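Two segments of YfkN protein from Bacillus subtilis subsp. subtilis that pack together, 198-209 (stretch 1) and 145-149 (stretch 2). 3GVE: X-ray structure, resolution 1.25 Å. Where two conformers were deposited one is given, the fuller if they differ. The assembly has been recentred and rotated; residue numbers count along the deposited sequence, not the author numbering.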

ATOM      1  N   GLU A 198       9.140 -32.782  -5.117  1.00 13.73           N
ATOM      2  CA  GLU A 198       9.482 -33.270  -6.446  1.00 15.26           C
ATOM      3  C   GLU A 198      10.889 -32.836  -6.833  1.00 15.03           C
ATOM      4  O   GLU A 198      11.632 -33.567  -7.461  1.00 16.06           O
ATOM      5  CB  GLU A 198       8.454 -32.712  -7.421  1.00 17.63           C
ATOM      6  CG  GLU A 198       8.625 -33.017  -8.907  1.00 22.41           C
ATOM      7  CD  GLU A 198       7.541 -32.319  -9.725  1.00 28.60           C
ATOM      8  OE1 GLU A 198       6.375 -32.684  -9.605  1.00 30.25           O
ATOM      9  OE2 GLU A 198       7.848 -31.380 -10.447  1.00 32.47           O
ATOM     10  N   THR A 199      11.251 -31.623  -6.434  1.00 13.24           N
ATOM     11  CA  THR A 199      12.471 -30.991  -6.926  1.00 12.93           C
ATOM     12  C   THR A 199      13.735 -31.241  -6.085  1.00 12.48           C
ATOM     13  O   THR A 199      14.798 -31.428  -6.621  1.00 13.97           O
ATOM     14  CB  THR A 199      12.247 -29.474  -7.171  1.00 12.89           C
ATOM     15  OG1 THR A 199      11.115 -29.292  -8.022  1.00 14.38           O
ATOM     16  CG2 THR A 199      13.464 -28.845  -7.835  1.00 13.41           C
ATOM     17  N   ILE A 200      13.602 -31.217  -4.771  1.00 12.87           N
ATOM     18  CA  ILE A 200      14.724 -31.410  -3.871  1.00 13.04           C
ATOM     19  C   ILE A 200      15.573 -32.668  -4.186  1.00 12.99           C
ATOM     20  O   ILE A 200      16.752 -32.601  -4.155  1.00 12.64           O
ATOM     21  CB  ILE A 200      14.272 -31.405  -2.406  1.00 14.09           C
ATOM     22  CG1 ILE A 200      13.913 -29.968  -1.959  1.00 16.39           C
ATOM     23  CG2 ILE A 200      15.370 -31.986  -1.473  1.00 14.98           C
ATOM     24  CD1 ILE A 200      13.027 -29.929  -0.752  1.00 19.38           C
ATOM     25  N   PRO A 201      14.944 -33.810  -4.459  1.00 14.70           N
ATOM     26  CA  PRO A 201      15.728 -35.027  -4.753  1.00 15.74           C
ATOM     27  C   PRO A 201      16.661 -34.850  -5.955  1.00 15.87           C
ATOM     28  O   PRO A 201      17.752 -35.371  -5.988  1.00 16.29           O
ATOM     29  CB  PRO A 201      14.640 -36.062  -5.048  1.00 17.00           C
ATOM     30  CG  PRO A 201      13.515 -35.638  -4.208  1.00 17.38           C
ATOM     31  CD  PRO A 201      13.517 -34.122  -4.285  1.00 15.76           C
ATOM     32  N   LYS A 202      16.206 -34.102  -6.931  1.00 14.85           N
ATOM     33  CA  LYS A 202      17.010 -33.858  -8.094  1.00 14.97           C
ATOM     34  C   LYS A 202      18.187 -32.991  -7.723  1.00 13.77           C
ATOM     35  O   LYS A 202      19.262 -33.192  -8.204  1.00 14.75           O
ATOM     36  CB  LYS A 202      16.175 -33.165  -9.140  1.00 16.80           C
ATOM     37  CG  LYS A 202      14.969 -33.931  -9.467  1.00 20.30           C
ATOM     38  CD  LYS A 202      14.564 -33.546 -10.821  1.00 24.81           C
ATOM     39  CE  LYS A 202      13.375 -32.691 -10.810  1.00 28.83           C
ATOM     40  NZ  LYS A 202      12.309 -33.501 -11.409  1.00 31.45           N
HETATM   41  N   MSE A 203      17.952 -32.000  -6.868  1.00 12.60           N
HETATM   42  CA  MSE A 203      19.018 -31.119  -6.436  1.00 12.38           C
HETATM   43  C   MSE A 203      20.050 -31.906  -5.649  1.00 12.59           C
HETATM   44  O   MSE A 203      21.236 -31.704  -5.839  1.00 12.66           O
HETATM   45  CB  MSE A 203      18.472 -29.960  -5.586  1.00 12.05           C
HETATM   46  CG  MSE A 203      17.473 -29.075  -6.306  1.00 13.03           C
HETATM   47 SE   MSE A 203      16.709 -27.713  -5.131  0.75 14.88          SE
HETATM   48  CE  MSE A 203      18.283 -26.547  -4.987  1.00 13.85           C
ATOM     49  N   LYS A 204      19.591 -32.790  -4.757  1.00 13.08           N
ATOM     50  CA  LYS A 204      20.543 -33.594  -4.024  1.00 14.69           C
ATOM     51  C   LYS A 204      21.342 -34.496  -4.991  1.00 15.38           C
ATOM     52  O   LYS A 204      22.545 -34.624  -4.856  1.00 16.45           O
ATOM     53  CB  LYS A 204      19.813 -34.380  -2.944  1.00 16.82           C
ATOM     54  CG  LYS A 204      19.250 -33.502  -1.822  1.00 19.13           C
ATOM     55  CD  LYS A 204      20.232 -32.440  -1.384  1.00 22.81           C
ATOM     56  CE  LYS A 204      21.046 -32.867  -0.183  1.00 23.86           C
ATOM     57  NZ  LYS A 204      21.865 -31.760   0.396  1.00 21.69           N
ATOM     58  N   ALA A 205      20.660 -35.073  -5.971  1.00 15.15           N
ATOM     59  CA  ALA A 205      21.353 -35.899  -7.022  1.00 15.31           C
ATOM     60  C   ALA A 205      22.418 -35.117  -7.708  1.00 16.50           C
ATOM     61  O   ALA A 205      23.517 -35.704  -7.999  1.00 17.25           O
ATOM     62  CB  ALA A 205      20.294 -36.428  -8.003  1.00 16.65           C
ATOM     63  N   GLU A 206      22.159 -33.870  -8.083  1.00 16.26           N
ATOM     64  CA  GLU A 206      23.144 -33.029  -8.725  1.00 17.04           C
ATOM     65  C   GLU A 206      24.193 -32.439  -7.792  1.00 16.76           C
ATOM     66  O   GLU A 206      25.035 -31.616  -8.269  1.00 19.01           O
ATOM     67  CB  GLU A 206      22.450 -31.946  -9.586  1.00 17.27           C
ATOM     68  CG  GLU A 206      21.487 -32.508 -10.607  1.00 18.90           C
ATOM     69  CD  GLU A 206      22.191 -33.389 -11.680  1.00 20.55           C
ATOM     70  OE1 GLU A 206      23.429 -33.242 -11.859  1.00 20.24           O
ATOM     71  OE2 GLU A 206      21.460 -34.193 -12.338  1.00 22.11           O
ATOM     72  N   GLY A 207      24.196 -32.850  -6.543  1.00 15.87           N
ATOM     73  CA  GLY A 207      25.290 -32.508  -5.668  1.00 15.65           C
ATOM     74  C   GLY A 207      25.109 -31.349  -4.713  1.00 15.01           C
ATOM     75  O   GLY A 207      26.024 -30.989  -4.024  1.00 15.69           O
ATOM     76  N   ALA A 208      23.917 -30.783  -4.650  1.00 13.56           N
ATOM     77  CA  ALA A 208      23.711 -29.676  -3.717  1.00 12.88           C
ATOM     78  C   ALA A 208      24.071 -30.077  -2.296  1.00 13.41           C
ATOM     79  O   ALA A 208      23.572 -31.051  -1.797  1.00 14.25           O
ATOM     80  CB  ALA A 208      22.261 -29.178  -3.776  1.00 13.72           C
ATOM     81  N   ASP A 209      24.935 -29.294  -1.666  1.00 13.11           N
ATOM     82  CA  ASP A 209      25.306 -29.485  -0.263  1.00 13.92           C
ATOM     83  C   ASP A 209      24.429 -28.663   0.686  1.00 13.73           C
ATOM     84  O   ASP A 209      24.143 -29.082   1.791  1.00 14.73           O
ATOM     85  CB  ASP A 209      26.758 -29.085  -0.043  1.00 14.49           C
ATOM     86  CG  ASP A 209      27.719 -29.988  -0.758  1.00 15.99           C
ATOM     87  OD1 ASP A 209      27.591 -31.215  -0.589  1.00 16.67           O
ATOM     88  OD2 ASP A 209      28.569 -29.455  -1.464  1.00 16.42           O
TER
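Stretch 2 145-149: PYVIN

The most distinctive feature of this contact is a selenomethionine laid over a tyrosine ring: CG of Met203 stands 3.6 Å from the centroid of the Tyr146 ring and only 13° off the ring normal, the geometry of a CH-pi interaction over the face. The selenium of the same side chain takes a less direct position, with SE of Met203 4.8 Å from the centroid of the Tyr146 ring and 35° off the normal, an oblique selenium-aromatic approach. No hydrogen bond crosses between the stretches, so the 345 Å² buried, both sides summed, rests on packing.

Stretch 2 is extended. Val147 (phi/psi -141/151) and Ile148 (-127/126) have strand values, and the strand runs on beyond Asn149. It lies against a helix that ends at Ala205, and the two run nearly parallel: their N-to-C directions differ by 22° (signed crossing angle -22°), and the axes come within 9.7 Å. The register agrees with this direction, since CA of Thr199 is 7.9 Å from CA of Pro145 at the early end, while CA of Ala208 is 6.3 Å from CA of Ile148 at the late end.

The alternation expected of a strand decides which residues meet the helix. The CA-to-CB bonds of Tyr146 and Ile148 point toward stretch 1 and that of Val147 points away; the first two have 91 and 77 Å² covered, Val147 only 7 Å². Tyr146, with chi1 at 68° (p), sets its ring obliquely across the helix direction, one face under CG of Met203. CG2 of Thr199 comes within 3.6 Å of CD2 of Tyr146, and at the far end of the ring CG of Glu206 lies 3.6 Å from OH of Tyr146. Lys202 is more peripheral, its CB 4.4 Å from OH of Tyr146.

Ile148 reaches the place where the helix gives way to loop. Its CD1 is 3.6 Å from O of Met203, 3.7 Å from CB of Glu206 and 4.0 Å from CB of Ala208, so a single methyl touches both the last turn and the residues after it. The backbone there is held by hydrogen bonds from N of Gly207 to O of Lys204 (3.0 Å) and from N of Ala208 to O of Met203 (3.1 Å). Gly207 makes the turn at phi/psi 99/6, where a CB would be jammed against the carbonyl O of Glu206; the chain then brings Ala208 back beside Ile148.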

ATOM      1  N   PRO A 145      14.085 -24.142 -12.651  1.00 10.12           N
ATOM      2  CA  PRO A 145      13.518 -24.607 -11.380  1.00 10.60           C
ATOM      3  C   PRO A 145      14.426 -24.446 -10.176  1.00 10.06           C
ATOM      4  O   PRO A 145      13.892 -24.211  -9.039  1.00 11.61           O
ATOM      5  CB  PRO A 145      13.145 -26.063 -11.638  1.00 11.43           C
ATOM      6  CG  PRO A 145      14.168 -26.492 -12.636  1.00 12.35           C
ATOM      7  CD  PRO A 145      14.347 -25.262 -13.585  1.00 11.90           C
ATOM      8  N   TYR A 146      15.720 -24.512 -10.387  1.00  9.73           N
ATOM      9  CA  TYR A 146      16.690 -24.379  -9.323  1.00  9.38           C
ATOM     10  C   TYR A 146      18.022 -24.189 -10.022  1.00 10.26           C
ATOM     11  O   TYR A 146      18.101 -24.410 -11.218  1.00 10.85           O
ATOM     12  CB  TYR A 146      16.705 -25.630  -8.429  1.00 11.08           C
ATOM     13  CG  TYR A 146      17.246 -26.866  -9.118  1.00 11.42           C
ATOM     14  CD1 TYR A 146      18.604 -27.098  -9.190  1.00 13.75           C
ATOM     15  CD2 TYR A 146      16.397 -27.792  -9.705  1.00 12.64           C
ATOM     16  CE1 TYR A 146      19.117 -28.223  -9.828  1.00 15.36           C
ATOM     17  CE2 TYR A 146      16.907 -28.921 -10.346  1.00 14.93           C
ATOM     18  CZ  TYR A 146      18.265 -29.121 -10.398  1.00 16.74           C
ATOM     19  OH  TYR A 146      18.777 -30.232 -11.036  1.00 21.01           O
ATOM     20  N   VAL A 147      19.001 -23.781  -9.219  0.50 10.08           N
ATOM     21  CA  VAL A 147      20.412 -23.688  -9.724  0.50 11.44           C
ATOM     22  C   VAL A 147      21.273 -24.159  -8.597  0.50 11.40           C
ATOM     23  O   VAL A 147      20.920 -24.018  -7.413  0.50 12.84           O
ATOM     24  CB  VAL A 147      20.757 -22.266 -10.201  0.50 13.02           C
ATOM     25  CG1 VAL A 147      19.907 -21.842 -11.366  0.50 14.83           C
ATOM     26  CG2 VAL A 147      20.750 -21.320  -9.072  0.50 12.91           C
ATOM     27  N   ILE A 148      22.369 -24.698  -8.948  1.00 11.37           N
ATOM     28  CA  ILE A 148      23.429 -25.090  -8.024  1.00 12.44           C
ATOM     29  C   ILE A 148      24.754 -24.470  -8.455  1.00 13.27           C
ATOM     30  O   ILE A 148      25.154 -24.615  -9.590  1.00 14.40           O
ATOM     31  CB  ILE A 148      23.565 -26.632  -7.951  1.00 14.27           C
ATOM     32  CG1 ILE A 148      22.264 -27.256  -7.477  1.00 15.30           C
ATOM     33  CG2 ILE A 148      24.683 -27.036  -7.019  1.00 15.88           C
ATOM     34  CD1 ILE A 148      22.195 -28.754  -7.723  1.00 15.91           C
ATOM     35  N   ASN A 149      25.403 -23.766  -7.535  1.00 13.30           N
ATOM     36  CA  ASN A 149      26.685 -23.112  -7.778  1.00 14.70           C
ATOM     37  C   ASN A 149      27.702 -23.673  -6.809  1.00 14.46           C
ATOM     38  O   ASN A 149      27.461 -23.728  -5.621  1.00 14.66           O
ATOM     39  CB  ASN A 149      26.598 -21.605  -7.536  1.00 18.35           C
ATOM     40  CG  ASN A 149      25.593 -20.930  -8.399  1.00 21.59           C
ATOM     41  OD1 ASN A 149      25.446 -21.265  -9.550  1.00 23.88           O
ATOM     42  ND2 ASN A 149      24.886 -19.965  -7.835  1.00 22.14           N
TER